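Local coordinates for tryptophan--tRNA ligase (Mycoplasma pneumoniae, PDB 2YY5), which probably catalyses the ATP-dependent attachment of tryptophan to its cognate tRNA, working as a homodimeric class I aminoacyl-tRNA synthetase, at residues A78-E88 and G321-R330; E88-Q99 and T332-L342. The protein carries 1 engineered substitution. All coordinates share one frame; numbering follows the deposited sequence.

Contact 1: A78-E88 and G321-R330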
loop_
_atom_site.group_PDB
_atom_site.type_symbol
_atom_site.label_atom_id
_atom_site.label_comp_id
_atom_site.label_asym_id
_atom_site.label_seq_id
_atom_site.Cartn_x
_atom_site.Cartn_y
_atom_site.Cartn_z
ATOM N N ALA B 78 -11.121 24.352 -10.929
ATOM C CA ALA B 78 -10.952 23.120 -10.168
ATOM C C ALA B 78 -9.525 22.575 -10.244
ATOM O O ALA B 78 -8.661 23.160 -10.892
ATOM C CB ALA B 78 -11.936 22.070 -10.678
ATOM N N CYS B 79 -9.294 21.450 -9.566
ATOM C CA CYS B 79 -7.996 20.788 -9.546
ATOM C C CYS B 79 -8.140 19.377 -10.100
ATOM O O CYS B 79 -8.811 18.541 -9.498
ATOM C CB CYS B 79 -7.458 20.703 -8.121
ATOM S SG CYS B 79 -5.930 19.753 -7.997
ATOM N N LEU B 80 -7.513 19.116 -11.242
ATOM C CA LEU B 80 -7.584 17.802 -11.876
ATOM C C LEU B 80 -6.187 17.185 -11.926
ATOM O O LEU B 80 -5.295 17.715 -12.580
ATOM C CB LEU B 80 -8.158 17.944 -13.291
ATOM C CG LEU B 80 -8.129 16.737 -14.236
ATOM C CD1 LEU B 80 -8.936 15.566 -13.665
ATOM C CD2 LEU B 80 -8.687 17.173 -15.593
ATOM N N PHE B 81 -5.998 16.063 -11.238
ATOM C CA PHE B 81 -4.687 15.429 -11.207
ATOM C C PHE B 81 -4.693 13.919 -11.431
ATOM O O PHE B 81 -5.748 13.299 -11.498
ATOM C CB PHE B 81 -4.002 15.750 -9.878
ATOM C CG PHE B 81 -4.684 15.152 -8.669
ATOM C CD1 PHE B 81 -4.134 14.048 -8.019
ATOM C CD2 PHE B 81 -5.827 15.743 -8.132
ATOM C CE1 PHE B 81 -4.703 13.549 -6.842
ATOM C CE2 PHE B 81 -6.404 15.250 -6.952
ATOM C CZ PHE B 81 -5.838 14.153 -6.306
ATOM N N LEU B 82 -3.499 13.336 -11.555
ATOM C CA LEU B 82 -3.359 11.896 -11.750
ATOM C C LEU B 82 -2.863 11.304 -10.441
ATOM O O LEU B 82 -1.748 11.593 -10.008
ATOM C CB LEU B 82 -2.358 11.585 -12.864
ATOM C CG LEU B 82 -2.192 10.086 -13.136
ATOM C CD1 LEU B 82 -3.467 9.584 -13.782
ATOM C CD2 LEU B 82 -0.998 9.807 -14.043
ATOM N N GLN B 83 -3.704 10.479 -9.821
ATOM C CA GLN B 83 -3.400 9.838 -8.544
ATOM C C GLN B 83 -1.949 9.364 -8.384
ATOM O O GLN B 83 -1.301 9.653 -7.381
ATOM C CB GLN B 83 -4.367 8.664 -8.326
ATOM C CG GLN B 83 -4.203 7.926 -7.003
ATOM C CD GLN B 83 -5.202 6.796 -6.851
ATOM O OE1 GLN B 83 -5.655 6.223 -7.837
ATOM N NE2 GLN B 83 -5.535 6.457 -5.612
ATOM N N SER B 84 -1.437 8.645 -9.371
ATOM C CA SER B 84 -0.074 8.141 -9.297
ATOM C C SER B 84 1.006 9.228 -9.267
ATOM O O SER B 84 2.157 8.935 -8.932
ATOM C CB SER B 84 0.197 7.179 -10.469
ATOM O OG SER B 84 0.219 7.852 -11.722
ATOM N N ASP B 85 0.661 10.467 -9.629
ATOM C CA ASP B 85 1.652 11.550 -9.617
ATOM C C ASP B 85 1.996 11.969 -8.197
ATOM O O ASP B 85 2.974 12.683 -7.974
ATOM C CB ASP B 85 1.147 12.775 -10.386
ATOM C CG ASP B 85 1.477 12.722 -11.870
ATOM O OD1 ASP B 85 0.829 13.456 -12.644
ATOM O OD2 ASP B 85 2.388 11.964 -12.265
ATOM N N LEU B 86 1.179 11.531 -7.242
ATOM C CA LEU B 86 1.400 11.851 -5.839
ATOM C C LEU B 86 1.709 10.646 -4.941
ATOM O O LEU B 86 0.820 9.883 -4.576
ATOM C CB LEU B 86 0.186 12.591 -5.263
ATOM C CG LEU B 86 -0.038 14.039 -5.694
ATOM C CD1 LEU B 86 -0.374 14.085 -7.178
ATOM C CD2 LEU B 86 -1.168 14.650 -4.865
ATOM N N LEU B 87 2.969 10.484 -4.570
ATOM C CA LEU B 87 3.336 9.400 -3.673
ATOM C C LEU B 87 2.530 9.489 -2.370
ATOM O O LEU B 87 2.402 8.494 -1.644
ATOM C CB LEU B 87 4.835 9.464 -3.359
ATOM C CG LEU B 87 5.800 8.756 -4.318
ATOM C CD1 LEU B 87 5.169 8.561 -5.679
ATOM C CD2 LEU B 87 7.069 9.559 -4.411
ATOM N N GLU B 88 1.995 10.677 -2.067
ATOM C CA GLU B 88 1.210 10.865 -0.846
ATOM C C GLU B 88 0.007 9.939 -0.812
ATOM O O GLU B 88 -0.476 9.582 0.254
ATOM C CB GLU B 88 0.714 12.311 -0.708
ATOM C CG GLU B 88 1.757 13.334 -0.265
ATOM C CD GLU B 88 2.686 13.714 -1.393
ATOM O OE1 GLU B 88 3.597 14.540 -1.179
ATOM O OE2 GLU B 88 2.496 13.183 -2.505
ATOM N N GLY B 321 -2.289 20.351 -11.750
ATOM C CA GLY B 321 -3.122 19.686 -10.766
ATOM C C GLY B 321 -2.209 19.017 -9.750
ATOM O O GLY B 321 -2.396 19.156 -8.542
ATOM N N LYS B 322 -1.214 18.294 -10.257
ATOM C CA LYS B 322 -0.230 17.607 -9.432
ATOM C C LYS B 322 0.281 18.527 -8.321
ATOM O O LYS B 322 0.252 18.184 -7.137
ATOM C CB LYS B 322 0.955 17.174 -10.303
ATOM C CG LYS B 322 2.087 16.457 -9.563
ATOM C CD LYS B 322 3.354 16.469 -10.402
ATOM C CE LYS B 322 4.247 15.267 -10.124
ATOM N NZ LYS B 322 4.751 15.173 -8.730
ATOM N N ASN B 323 0.764 19.697 -8.715
ATOM C CA ASN B 323 1.295 20.636 -7.751
ATOM C C ASN B 323 0.234 21.130 -6.791
ATOM O O ASN B 323 0.448 21.140 -5.581
ATOM C CB ASN B 323 1.936 21.822 -8.467
ATOM C CG ASN B 323 3.122 21.410 -9.299
ATOM O OD1 ASN B 323 3.902 20.546 -8.893
ATOM N ND2 ASN B 323 3.275 22.029 -10.464
ATOM N N GLN B 324 -0.912 21.529 -7.335
ATOM C CA GLN B 324 -2.003 22.049 -6.526
ATOM C C GLN B 324 -2.503 21.020 -5.521
ATOM O O GLN B 324 -2.586 21.299 -4.330
ATOM C CB GLN B 324 -3.149 22.514 -7.432
ATOM C CG GLN B 324 -4.302 23.169 -6.681
ATOM C CD GLN B 324 -5.378 23.747 -7.595
ATOM O OE1 GLN B 324 -6.357 24.336 -7.121
ATOM N NE2 GLN B 324 -5.206 23.584 -8.907
ATOM N N ALA B 325 -2.825 19.828 -6.004
ATOM C CA ALA B 325 -3.318 18.761 -5.144
ATOM C C ALA B 325 -2.267 18.417 -4.101
ATOM O O ALA B 325 -2.566 18.190 -2.928
ATOM C CB ALA B 325 -3.646 17.529 -5.982
ATOM N N GLN B 326 -1.025 18.381 -4.544
ATOM C CA GLN B 326 0.070 18.050 -3.664
ATOM C C GLN B 326 0.228 19.109 -2.581
ATOM O O GLN B 326 0.805 18.847 -1.533
ATOM C CB GLN B 326 1.344 17.912 -4.484
ATOM C CG GLN B 326 2.474 17.244 -3.762
ATOM C CD GLN B 326 3.482 16.678 -4.728
ATOM O OE1 GLN B 326 3.931 17.365 -5.648
ATOM N NE2 GLN B 326 3.844 15.416 -4.531
ATOM N N ALA B 327 -0.306 20.300 -2.829
ATOM C CA ALA B 327 -0.220 21.384 -1.857
ATOM C C ALA B 327 -0.970 21.020 -0.577
ATOM O O ALA B 327 -0.451 21.197 0.528
ATOM C CB ALA B 327 -0.788 22.666 -2.444
ATOM N N THR B 328 -2.189 20.511 -0.719
ATOM C CA THR B 328 -2.952 20.130 0.459
ATOM C C THR B 328 -2.671 18.690 0.917
ATOM O O THR B 328 -2.816 18.377 2.097
ATOM C CB THR B 328 -4.477 20.354 0.252
ATOM O OG1 THR B 328 -5.202 19.192 0.675
ATOM C CG2 THR B 328 -4.788 20.673 -1.197
ATOM N N ALA B 329 -2.243 17.825 0.001
ATOM C CA ALA B 329 -1.932 16.441 0.361
ATOM C C ALA B 329 -0.743 16.362 1.326
ATOM O O ALA B 329 -0.763 15.580 2.284
ATOM C CB ALA B 329 -1.633 15.614 -0.890
ATOM N N ARG B 330 0.296 17.156 1.075
ATOM C CA ARG B 330 1.462 17.130 1.949
ATOM C C ARG B 330 1.098 17.634 3.336
ATOM O O ARG B 330 1.502 17.043 4.344
ATOM C CB ARG B 330 2.605 17.969 1.371
ATOM C CG ARG B 330 2.939 17.622 -0.065
ATOM C CD ARG B 330 4.417 17.733 -0.357
ATOM N NE ARG B 330 4.669 17.813 -1.795
ATOM C CZ ARG B 330 5.865 17.681 -2.362
ATOM N NH1 ARG B 330 5.989 17.779 -3.678
ATOM N NH2 ARG B 330 6.939 17.435 -1.623
HETATM O O HOH W 1 -7.835 25.374 -9.207
HETATM O O HOH W 2 4.934 12.791 -5.837
#
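Ala325 plants its methyl over one face of the Phe81 ring, CB standing 3.6 Å from the ring centroid and a little toward the rim. Phe81 presents that face because its CG sits between the backbone N and the carbonyl carbon (chi1 66°). Ala325 CB also meets Cys79 SG and, at 4.0 Å, Leu86 CD2, which reaches on to the Ala329 methyl; three side chains of 78-88 therefore converge on one alanine. Where strand and helix come closest, Gly321 lets the backbones touch: its CA-H points almost straight at Leu80 O, with CA 3.4 Å from that oxygen.

Strand 78-82 is an edge of the parallel sheet of the class I Rossmann-type catalytic domain, within this chain, and helical residues 321-330, part of helix 311-340, run across it at 101°. Phe81 also meets the rings of Phe41 and Tyr146, and its side chain lies about 9 Å from the bound tryptophanyl-adenylate analogue.

Most polar contacts lie beyond the strand, from Asp85 to Glu88. Lys322 bends at chi4 (-62°), and its NZ gives a hydrogen bond of 3.2 Å to Asp85 O, while the Asp85 carboxylate is held by Ser344 N of the second subunit. A water joins Asp85 O to Leu87 N and, weakly, to Gln326 NE2. Gln326 NE2 also donates weakly to both carboxylate oxygens of Glu88, at 3.3 Å to OE2. Arg330 NE and Glu88 OE1, 3.5 Å apart, form a long, weak ion pair, with the oxygen well out of the guanidinium plane; Arg330 NH1 bonds weakly to Gln326 OE1 instead. At the other end, a second water links Ala78 O, weakly, to Gln324 OE1.

Contact 2: E88-Q99 and T332-L342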
loop_
_atom_site.group_PDB
_atom_site.type_symbol
_atom_site.label_atom_id
_atom_site.label_comp_id
_atom_site.label_asym_id
_atom_site.label_seq_id
_atom_site.Cartn_x
_atom_site.Cartn_y
_atom_site.Cartn_z
ATOM N N GLU B 88 1.995 10.677 -2.067
ATOM C CA GLU B 88 1.210 10.865 -0.846
ATOM C C GLU B 88 0.007 9.939 -0.812
ATOM O O GLU B 88 -0.476 9.582 0.254
ATOM C CB GLU B 88 0.714 12.311 -0.708
ATOM C CG GLU B 88 1.757 13.334 -0.265
ATOM C CD GLU B 88 2.686 13.714 -1.393
ATOM O OE1 GLU B 88 3.597 14.540 -1.179
ATOM O OE2 GLU B 88 2.496 13.183 -2.505
ATOM N N HIS B 89 -0.480 9.548 -1.983
ATOM C CA HIS B 89 -1.629 8.665 -2.044
ATOM C C HIS B 89 -1.283 7.264 -1.568
ATOM O O HIS B 89 -1.984 6.710 -0.732
ATOM C CB HIS B 89 -2.206 8.660 -3.457
ATOM C CG HIS B 89 -3.097 9.830 -3.729
ATOM N ND1 HIS B 89 -4.447 9.812 -3.453
ATOM C CD2 HIS B 89 -2.816 11.088 -4.146
ATOM C CE1 HIS B 89 -4.959 11.011 -3.685
ATOM N NE2 HIS B 89 -3.988 11.803 -4.104
ATOM N N SER B 90 -0.188 6.710 -2.068
ATOM C CA SER B 90 0.225 5.378 -1.656
ATOM C C SER B 90 0.507 5.364 -0.155
ATOM O O SER B 90 0.165 4.408 0.544
ATOM C CB SER B 90 1.482 4.942 -2.420
ATOM O OG SER B 90 2.618 5.702 -2.039
ATOM N N MET B 91 1.119 6.435 0.340
ATOM C CA MET B 91 1.452 6.500 1.754
ATOM C C MET B 91 0.231 6.601 2.641
ATOM O O MET B 91 0.120 5.881 3.627
ATOM C CB MET B 91 2.398 7.666 2.031
ATOM C CG MET B 91 2.865 7.753 3.479
ATOM S SD MET B 91 3.383 6.164 4.176
ATOM C CE MET B 91 5.105 6.147 3.791
ATOM N N MET B 92 -0.689 7.493 2.301
ATOM C CA MET B 92 -1.891 7.647 3.104
ATOM C C MET B 92 -2.712 6.364 3.013
ATOM O O MET B 92 -3.272 5.902 4.009
ATOM C CB MET B 92 -2.713 8.853 2.618
ATOM C CG MET B 92 -3.992 9.123 3.419
ATOM S SD MET B 92 -3.733 9.413 5.202
ATOM C CE MET B 92 -3.641 11.179 5.238
ATOM N N GLY B 93 -2.758 5.781 1.816
ATOM C CA GLY B 93 -3.509 4.556 1.604
ATOM C C GLY B 93 -2.975 3.443 2.477
ATOM O O GLY B 93 -3.730 2.580 2.947
ATOM N N TYR B 94 -1.662 3.478 2.702
ATOM C CA TYR B 94 -0.991 2.490 3.535
ATOM C C TYR B 94 -1.367 2.652 5.003
ATOM O O TYR B 94 -1.593 1.660 5.700
ATOM C CB TYR B 94 0.532 2.589 3.372
ATOM C CG TYR B 94 1.299 1.559 4.182
ATOM C CD1 TYR B 94 1.721 1.829 5.487
ATOM C CD2 TYR B 94 1.555 0.300 3.659
ATOM C CE1 TYR B 94 2.371 0.863 6.241
ATOM C CE2 TYR B 94 2.201 -0.667 4.398
ATOM C CZ TYR B 94 2.605 -0.392 5.684
ATOM O OH TYR B 94 3.220 -1.393 6.396
ATOM N N LEU B 95 -1.438 3.893 5.480
ATOM C CA LEU B 95 -1.797 4.119 6.880
ATOM C C LEU B 95 -3.205 3.608 7.122
ATOM O O LEU B 95 -3.495 3.019 8.159
ATOM C CB LEU B 95 -1.719 5.604 7.241
ATOM C CG LEU B 95 -0.363 6.281 7.084
ATOM C CD1 LEU B 95 -0.438 7.678 7.652
ATOM C CD2 LEU B 95 0.706 5.471 7.798
ATOM N N MET B 96 -4.080 3.843 6.152
ATOM C CA MET B 96 -5.460 3.391 6.236
ATOM C C MET B 96 -5.485 1.861 6.270
ATOM O O MET B 96 -6.119 1.265 7.143
ATOM C CB MET B 96 -6.248 3.917 5.035
ATOM C CG MET B 96 -7.345 4.923 5.376
ATOM S SD MET B 96 -6.845 6.363 6.344
ATOM C CE MET B 96 -7.693 6.022 7.880
ATOM N N MET B 97 -4.767 1.232 5.340
ATOM C CA MET B 97 -4.700 -0.229 5.258
ATOM C C MET B 97 -4.241 -0.905 6.560
ATOM O O MET B 97 -4.842 -1.888 7.002
ATOM C CB MET B 97 -3.776 -0.651 4.103
ATOM C CG MET B 97 -3.615 -2.166 3.938
ATOM S SD MET B 97 -2.624 -2.669 2.514
ATOM C CE MET B 97 -0.968 -1.934 2.952
ATOM N N VAL B 98 -3.178 -0.392 7.172
ATOM C CA VAL B 98 -2.694 -0.974 8.414
ATOM C C VAL B 98 -3.674 -0.726 9.546
ATOM O O VAL B 98 -3.584 -1.372 10.587
ATOM C CB VAL B 98 -1.322 -0.414 8.847
ATOM C CG1 VAL B 98 -0.265 -0.807 7.855
ATOM C CG2 VAL B 98 -1.398 1.098 9.022
ATOM N N GLN B 99 -4.602 0.212 9.357
ATOM C CA GLN B 99 -5.587 0.492 10.397
ATOM C C GLN B 99 -6.905 -0.237 10.160
ATOM O O GLN B 99 -7.850 -0.084 10.930
ATOM C CB GLN B 99 -5.846 1.989 10.515
ATOM C CG GLN B 99 -4.787 2.746 11.296
ATOM C CD GLN B 99 -4.701 2.325 12.761
ATOM O OE1 GLN B 99 -3.782 1.605 13.162
ATOM N NE2 GLN B 99 -5.664 2.772 13.565
ATOM N N THR B 332 -1.737 17.541 4.926
ATOM C CA THR B 332 -2.505 16.537 5.641
ATOM C C THR B 332 -1.650 15.360 6.087
ATOM O O THR B 332 -1.681 14.981 7.259
ATOM C CB THR B 332 -3.655 16.011 4.772
ATOM O OG1 THR B 332 -4.412 17.119 4.277
ATOM C CG2 THR B 332 -4.571 15.095 5.581
ATOM N N LEU B 333 -0.886 14.784 5.158
ATOM C CA LEU B 333 -0.035 13.639 5.477
ATOM C C LEU B 333 0.929 13.970 6.613
ATOM O O LEU B 333 1.181 13.142 7.485
ATOM C CB LEU B 333 0.751 13.189 4.241
ATOM C CG LEU B 333 1.709 12.010 4.456
ATOM C CD1 LEU B 333 0.957 10.840 5.078
ATOM C CD2 LEU B 333 2.332 11.595 3.129
ATOM N N ALA B 334 1.449 15.194 6.601
ATOM C CA ALA B 334 2.384 15.645 7.623
ATOM C C ALA B 334 1.728 15.608 9.002
ATOM O O ALA B 334 2.337 15.191 9.992
ATOM C CB ALA B 334 2.856 17.054 7.302
ATOM N N LEU B 335 0.477 16.042 9.065
ATOM C CA LEU B 335 -0.228 16.042 10.327
ATOM C C LEU B 335 -0.472 14.613 10.797
ATOM O O LEU B 335 -0.398 14.334 11.996
ATOM C CB LEU B 335 -1.537 16.836 10.194
ATOM C CG LEU B 335 -1.410 18.375 10.249
ATOM C CD1 LEU B 335 0.054 18.822 10.127
ATOM C CD2 LEU B 335 -2.249 18.993 9.139
ATOM N N PHE B 336 -0.756 13.704 9.862
ATOM C CA PHE B 336 -0.972 12.307 10.227
ATOM C C PHE B 336 0.334 11.718 10.739
ATOM O O PHE B 336 0.340 10.916 11.680
ATOM C CB PHE B 336 -1.448 11.479 9.032
ATOM C CG PHE B 336 -2.940 11.448 8.873
ATOM C CD1 PHE B 336 -3.602 10.240 8.678
ATOM C CD2 PHE B 336 -3.685 12.630 8.888
ATOM C CE1 PHE B 336 -4.986 10.207 8.494
ATOM C CE2 PHE B 336 -5.064 12.609 8.706
ATOM C CZ PHE B 336 -5.717 11.392 8.507
ATOM N N TYR B 337 1.437 12.119 10.113
ATOM C CA TYR B 337 2.744 11.635 10.520
ATOM C C TYR B 337 2.952 12.002 11.974
ATOM O O TYR B 337 3.421 11.184 12.759
ATOM C CB TYR B 337 3.850 12.239 9.647
ATOM C CG TYR B 337 4.362 11.282 8.588
ATOM C CD1 TYR B 337 3.473 10.566 7.781
ATOM C CD2 TYR B 337 5.727 11.088 8.393
ATOM C CE1 TYR B 337 3.933 9.679 6.811
ATOM C CE2 TYR B 337 6.194 10.203 7.420
ATOM C CZ TYR B 337 5.289 9.504 6.634
ATOM O OH TYR B 337 5.735 8.633 5.671
ATOM N N ASP B 338 2.593 13.229 12.340
ATOM C CA ASP B 338 2.753 13.648 13.726
ATOM C C ASP B 338 1.965 12.740 14.646
ATOM O O ASP B 338 2.510 12.213 15.613
ATOM C CB ASP B 338 2.285 15.083 13.927
ATOM C CG ASP B 338 3.392 16.082 13.719
ATOM O OD1 ASP B 338 3.577 16.535 12.571
ATOM O OD2 ASP B 338 4.086 16.401 14.711
ATOM N N GLY B 339 0.684 12.559 14.328
ATOM C CA GLY B 339 -0.184 11.712 15.126
ATOM C C GLY B 339 0.236 10.256 15.198
ATOM O O GLY B 339 0.083 9.619 16.238
ATOM N N PHE B 340 0.765 9.728 14.097
ATOM C CA PHE B 340 1.214 8.341 14.043
ATOM C C PHE B 340 2.593 8.125 14.669
ATOM O O PHE B 340 2.911 7.026 15.140
ATOM C CB PHE B 340 1.226 7.858 12.589
ATOM C CG PHE B 340 -0.113 7.391 12.096
ATOM C CD1 PHE B 340 -1.186 8.274 12.010
ATOM C CD2 PHE B 340 -0.308 6.058 11.740
ATOM C CE1 PHE B 340 -2.428 7.839 11.582
ATOM C CE2 PHE B 340 -1.547 5.614 11.311
ATOM C CZ PHE B 340 -2.613 6.507 11.233
ATOM N N GLY B 341 3.411 9.173 14.669
ATOM C CA GLY B 341 4.748 9.067 15.229
ATOM C C GLY B 341 5.774 8.644 14.192
ATOM O O GLY B 341 6.861 8.185 14.544
ATOM N N LEU B 342 5.420 8.801 12.916
ATOM C CA LEU B 342 6.279 8.440 11.785
ATOM C C LEU B 342 7.210 9.579 11.362
ATOM O O LEU B 342 7.029 10.714 11.784
ATOM C CB LEU B 342 5.413 8.016 10.588
ATOM C CG LEU B 342 5.017 6.537 10.382
ATOM C CD1 LEU B 342 5.457 5.678 11.551
ATOM C CD2 LEU B 342 3.514 6.433 10.175
#
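Met92 lays its terminal methyl squarely over the Phe336 ring, CE 3.5 Å from the centroid and 10° from the ring normal. This CH-pi contact of CE is joined to a Met-aromatic contact of Met92 SD, 4.1 Å from the Phe336 centroid. The pair bridges two helices, 87-98 and the C-terminal end of 311-340, whose short segments run at 36° to each other with axes 10.9 Å apart. Met92 starts with CG anti to the backbone N (chi1 -179°) and then bends at chi2 and chi3, which carries sulfur and methyl across to the ring. SD lies obliquely above it, nearest CD1 and CE1, and the methyl also touches Thr332 CG2.

Leu95 fills the middle of the interface with different branches. Leu95 CD1 lies over the centre of the Phe340 ring, 4.2 Å from its centroid, yet meets Phe336 at the ring edge. Leu95 CD2 goes to Leu342 CD2, 3.8 Å away, as the two leucines slide past each other in opposite directions. Phe340 is also stacked with the ring of Phe175 from helix 158-175.

Toward the start of both segments, Leu333 crosses Met91 at about a right angle, with its CD2 3.9 Å from Met91 CG and also against the Glu88 aliphatic chain. Met91 CG approaches the Tyr337 ring at its edge, close to the ring plane, and its methyl reaches the phenol oxygen. That hydroxyl is engaged by Ser84 O of the second subunit, so the packing adjoins the dimer interface, where Ser90 meets Ser90 of the second subunit.

Gly341, with positive phi, ends the helix in a Schellman motif: Gly341 N bonds weakly to Asp338 O, and Leu342 N to Tyr337 O at 3.1 Å; Tyr337 O also takes Gly341 N.

Following the chain from the N terminus, strand 78-82 leads through a short turn into helix 87-98, and these form the first halves of contacts 1 and 2 in succession. Some 230 residues later, about half of them helical, helix 311-340 and, for contact 2, the two residues after it supply the second halves, again in the order 1 then 2. Each contact thus closes a long loop, and the two loops cross because their segments alternate. Glu88 belongs to both. Contact 1 ties the sheet edge to helix 311-340; contact 2, centred 16 Å away, continues the pairing along helix 87-98. His89 touches Phe81 and Gln83 where the contacts meet, and both contacts reach the second subunit.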